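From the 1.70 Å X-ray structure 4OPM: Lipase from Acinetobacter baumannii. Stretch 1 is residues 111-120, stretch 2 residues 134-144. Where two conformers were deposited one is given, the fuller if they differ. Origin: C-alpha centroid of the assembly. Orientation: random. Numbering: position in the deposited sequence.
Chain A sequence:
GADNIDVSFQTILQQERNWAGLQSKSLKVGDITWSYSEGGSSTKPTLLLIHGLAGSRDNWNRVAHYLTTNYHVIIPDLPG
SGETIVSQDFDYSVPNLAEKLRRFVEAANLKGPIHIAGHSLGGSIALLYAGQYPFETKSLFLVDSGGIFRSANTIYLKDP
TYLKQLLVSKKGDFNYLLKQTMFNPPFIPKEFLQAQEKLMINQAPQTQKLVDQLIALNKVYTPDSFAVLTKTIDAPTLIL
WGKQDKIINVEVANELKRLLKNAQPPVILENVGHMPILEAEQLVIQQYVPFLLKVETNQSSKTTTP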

# COMPACT_ATOMS: atom_id res chain seq x y z
N LYS A 111 -10.15 -8.73 -15.60
CA LYS A 111 -9.44 -9.06 -16.85
C LYS A 111 -8.74 -7.85 -17.48
O LYS A 111 -8.99 -6.70 -17.10
CB LYS A 111 -10.41 -9.70 -17.87
CG LYS A 111 -10.93 -11.07 -17.43
CD LYS A 111 -11.70 -11.76 -18.55
CE LYS A 111 -12.38 -13.03 -18.10
NZ LYS A 111 -11.41 -14.11 -17.79
N GLY A 112 -7.84 -8.14 -18.42
CA GLY A 112 -7.06 -7.14 -19.16
C GLY A 112 -6.06 -6.37 -18.32
O GLY A 112 -5.79 -6.74 -17.17
N PRO A 113 -5.46 -5.28 -18.87
CA PRO A 113 -4.47 -4.53 -18.10
C PRO A 113 -5.17 -3.68 -17.04
O PRO A 113 -6.20 -3.05 -17.31
CB PRO A 113 -3.75 -3.67 -19.15
CG PRO A 113 -4.28 -4.12 -20.48
CD PRO A 113 -5.63 -4.70 -20.22
N ILE A 114 -4.63 -3.70 -15.82
CA ILE A 114 -5.23 -2.94 -14.73
C ILE A 114 -4.23 -1.92 -14.18
O ILE A 114 -3.02 -2.13 -14.23
CB ILE A 114 -5.82 -3.84 -13.61
CG1 ILE A 114 -4.73 -4.56 -12.78
CG2 ILE A 114 -6.89 -4.80 -14.17
CD1 ILE A 114 -5.23 -5.27 -11.50
N HIS A 115 -4.76 -0.78 -13.71
CA HIS A 115 -3.96 0.27 -13.11
C HIS A 115 -3.60 -0.21 -11.71
O HIS A 115 -4.49 -0.68 -10.99
CB HIS A 115 -4.74 1.57 -13.04
CG HIS A 115 -5.10 2.15 -14.37
ND1 HIS A 115 -4.17 2.83 -15.13
CD2 HIS A 115 -6.30 2.22 -14.99
CE1 HIS A 115 -4.82 3.26 -16.20
NE2 HIS A 115 -6.12 2.92 -16.15
N ILE A 116 -2.33 -0.13 -11.32
CA ILE A 116 -1.93 -0.61 -10.00
C ILE A 116 -1.25 0.50 -9.21
O ILE A 116 -0.44 1.23 -9.75
CB ILE A 116 -1.05 -1.88 -10.09
CG1 ILE A 116 -1.78 -3.00 -10.88
CG2 ILE A 116 -0.67 -2.38 -8.70
CD1 ILE A 116 -0.90 -4.00 -11.47
N ALA A 117 -1.60 0.62 -7.91
CA ALA A 117 -0.99 1.60 -7.01
C ALA A 117 -0.54 0.89 -5.77
O ALA A 117 -1.23 0.00 -5.27
CB ALA A 117 -1.96 2.72 -6.67
N GLY A 118 0.63 1.26 -5.28
CA GLY A 118 1.19 0.63 -4.09
C GLY A 118 1.82 1.62 -3.15
O GLY A 118 2.58 2.50 -3.57
N HIS A 119 1.49 1.51 -1.86
CA HIS A 119 2.11 2.33 -0.83
C HIS A 119 3.14 1.50 -0.07
O HIS A 119 2.80 0.42 0.43
CB HIS A 119 1.06 2.91 0.15
CG HIS A 119 1.69 3.62 1.33
ND1 HIS A 119 1.44 3.22 2.63
CD2 HIS A 119 2.60 4.62 1.34
CE1 HIS A 119 2.21 3.99 3.38
NE2 HIS A 119 2.93 4.84 2.65
N SER A 120 4.38 2.03 0.09
CA SER A 120 5.42 1.41 0.92
C SER A 120 5.68 -0.06 0.48
O SER A 120 6.05 -0.26 -0.68
CB SER A 120 5.02 1.53 2.39
OG SER A 120 6.09 1.27 3.29
N PRO A 134 3.60 -8.17 -17.07
CA PRO A 134 3.60 -6.87 -17.77
C PRO A 134 2.39 -6.59 -18.64
O PRO A 134 1.94 -5.44 -18.69
CB PRO A 134 4.87 -6.93 -18.63
CG PRO A 134 5.16 -8.39 -18.79
CD PRO A 134 4.77 -8.98 -17.48
N PHE A 135 1.85 -7.61 -19.33
CA PHE A 135 0.69 -7.42 -20.20
C PHE A 135 -0.60 -7.23 -19.39
O PHE A 135 -1.62 -6.84 -19.98
CB PHE A 135 0.55 -8.60 -21.18
CG PHE A 135 1.71 -8.72 -22.14
CD1 PHE A 135 1.88 -7.79 -23.17
CD2 PHE A 135 2.62 -9.76 -22.03
CE1 PHE A 135 2.96 -7.90 -24.05
CE2 PHE A 135 3.70 -9.87 -22.92
CZ PHE A 135 3.86 -8.94 -23.92
N GLU A 136 -0.54 -7.50 -18.07
CA GLU A 136 -1.67 -7.38 -17.14
C GLU A 136 -1.61 -6.06 -16.35
O GLU A 136 -2.50 -5.79 -15.53
CB GLU A 136 -1.70 -8.57 -16.16
CG GLU A 136 -1.77 -9.95 -16.80
CD GLU A 136 -2.92 -10.20 -17.76
OE1 GLU A 136 -4.05 -9.76 -17.46
OE2 GLU A 136 -2.69 -10.86 -18.79
N THR A 137 -0.56 -5.26 -16.57
CA THR A 137 -0.31 -4.01 -15.85
C THR A 137 -0.44 -2.81 -16.82
O THR A 137 0.39 -2.64 -17.72
CB THR A 137 1.08 -4.08 -15.17
OG1 THR A 137 1.18 -5.30 -14.40
CG2 THR A 137 1.38 -2.85 -14.30
N LYS A 138 -1.46 -1.98 -16.62
CA LYS A 138 -1.73 -0.80 -17.46
C LYS A 138 -0.91 0.40 -17.02
O LYS A 138 -0.53 1.22 -17.86
CB LYS A 138 -3.23 -0.46 -17.44
CG LYS A 138 -3.69 0.41 -18.60
CD LYS A 138 -5.20 0.55 -18.60
CE LYS A 138 -5.73 1.01 -19.92
NZ LYS A 138 -7.21 0.90 -19.98
N SER A 139 -0.69 0.54 -15.71
CA SER A 139 0.08 1.65 -15.15
C SER A 139 0.50 1.31 -13.75
O SER A 139 -0.08 0.41 -13.12
CB SER A 139 -0.74 2.95 -15.15
OG SER A 139 -1.69 2.98 -14.10
N LEU A 140 1.48 2.05 -13.24
CA LEU A 140 2.01 1.86 -11.90
C LEU A 140 2.06 3.19 -11.16
O LEU A 140 2.53 4.19 -11.71
CB LEU A 140 3.41 1.25 -12.04
CG LEU A 140 3.97 0.39 -10.90
CD1 LEU A 140 3.12 -0.88 -10.69
CD2 LEU A 140 5.39 -0.03 -11.23
N PHE A 141 1.59 3.22 -9.91
CA PHE A 141 1.65 4.42 -9.10
C PHE A 141 2.36 4.04 -7.82
O PHE A 141 1.87 3.20 -7.06
CB PHE A 141 0.25 5.03 -8.85
CG PHE A 141 0.21 6.26 -7.96
CD1 PHE A 141 1.27 7.16 -7.92
CD2 PHE A 141 -0.93 6.55 -7.21
CE1 PHE A 141 1.22 8.30 -7.11
CE2 PHE A 141 -1.00 7.70 -6.42
CZ PHE A 141 0.07 8.57 -6.38
N LEU A 142 3.57 4.57 -7.63
CA LEU A 142 4.39 4.23 -6.49
C LEU A 142 4.40 5.36 -5.49
O LEU A 142 4.89 6.45 -5.78
CB LEU A 142 5.82 3.90 -6.94
CG LEU A 142 5.97 2.73 -7.95
CD1 LEU A 142 7.42 2.61 -8.46
CD2 LEU A 142 5.50 1.40 -7.35
N VAL A 143 3.87 5.09 -4.30
CA VAL A 143 3.80 6.08 -3.23
C VAL A 143 4.78 5.66 -2.13
O VAL A 143 4.49 4.72 -1.40
CB VAL A 143 2.35 6.27 -2.67
CG1 VAL A 143 2.31 7.41 -1.65
CG2 VAL A 143 1.34 6.51 -3.80
N ASP A 144 5.93 6.36 -2.01
CA ASP A 144 6.98 6.05 -1.01
C ASP A 144 7.25 4.53 -0.99
O ASP A 144 7.19 3.88 0.06
CB ASP A 144 6.58 6.58 0.38
CG ASP A 144 6.35 8.08 0.37
OD1 ASP A 144 5.36 8.53 -0.23
OD2 ASP A 144 7.23 8.82 0.90
O HOH W 1 -7.82 -1.89 -20.13
O HOH W 2 -1.70 3.28 -11.38

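What ties the two backbones together? Strand 114-119 runs parallel to strand 139-143, and the residues facing the partner alternate, as parallel pairing requires. Ile114 N donates to Glu136 O (3.0 Å) and Ile114 O accepts from Lys138 N (2.9 Å). The ladder resumes with Ile116 N to Ser139 O (2.9 Å) and Phe141 N to Ile116 O (2.8 Å), then Gly118 N to Phe141 O (2.9 Å) and Val143 N to Gly118 O (3.0 Å). It ends where Ser120 N reaches Val143 O at 3.1 Å. Together the stretches bury 814 Å².

Why does the end of the His115 side chain come near the second stretch? Its CA-to-CB bond points to the sheet face shared with Ala117 and His119, but chi1 at -64° (m) and chi2 at -77° bring the ring close to Ser139. His115 ND1 and Ser139 OG lie 2.7 Å apart in a hydrogen bond made near the ring plane; Ser139, with chi1 at 77° (p), supplies a small hydroxyl on the same face. A water extends the link, 2.7 Å from Ser139 OG and donating to Ile116 O at 2.9 Å. The ring also offers a face: Lys138 CD sits 3.9 Å from the centroid of the His115 ring, a CH-pi contact.

How can a lysine pack here and still satisfy its amino group? Lys138 points toward the first stretch where the chain turns a corner, and all four of its chi angles are t. The extended chain lays methylenes along its neighbours, with Lys138 CB 3.7 Å from Pro113 CB, and carries the amino group out to a water, Lys138 NZ to water oxygen 2.9 Å; Lys138 NZ is also hydrogen-bonded elsewhere in the structure. That water also gives a weak bond to Pro113 O at 3.5 Å. Pro113, with no backbone NH to satisfy, suits the position just before the ladder begins.

What fills the two faces of the sheet? On one, Ile116 uses chi1 m and chi2 t to place CD1 3.8 Å from Thr137 CG2, while Leu140, chi1 t and chi2 p, brings its CD1 to 4.3 Å from Ile116 CB. Gly118 leaves this face without a side chain beside Leu142. On the other, the small Ala117 meets Phe141, CB to CB at 3.9 Å; with chi1 at 178° (t), the end of the Phe141 side chain leads away from the first stretch. His119, also t, instead brings its ring nearer, with CD2 4.1 Å from Val143 CG1, so polar and apolar groups share this buried face.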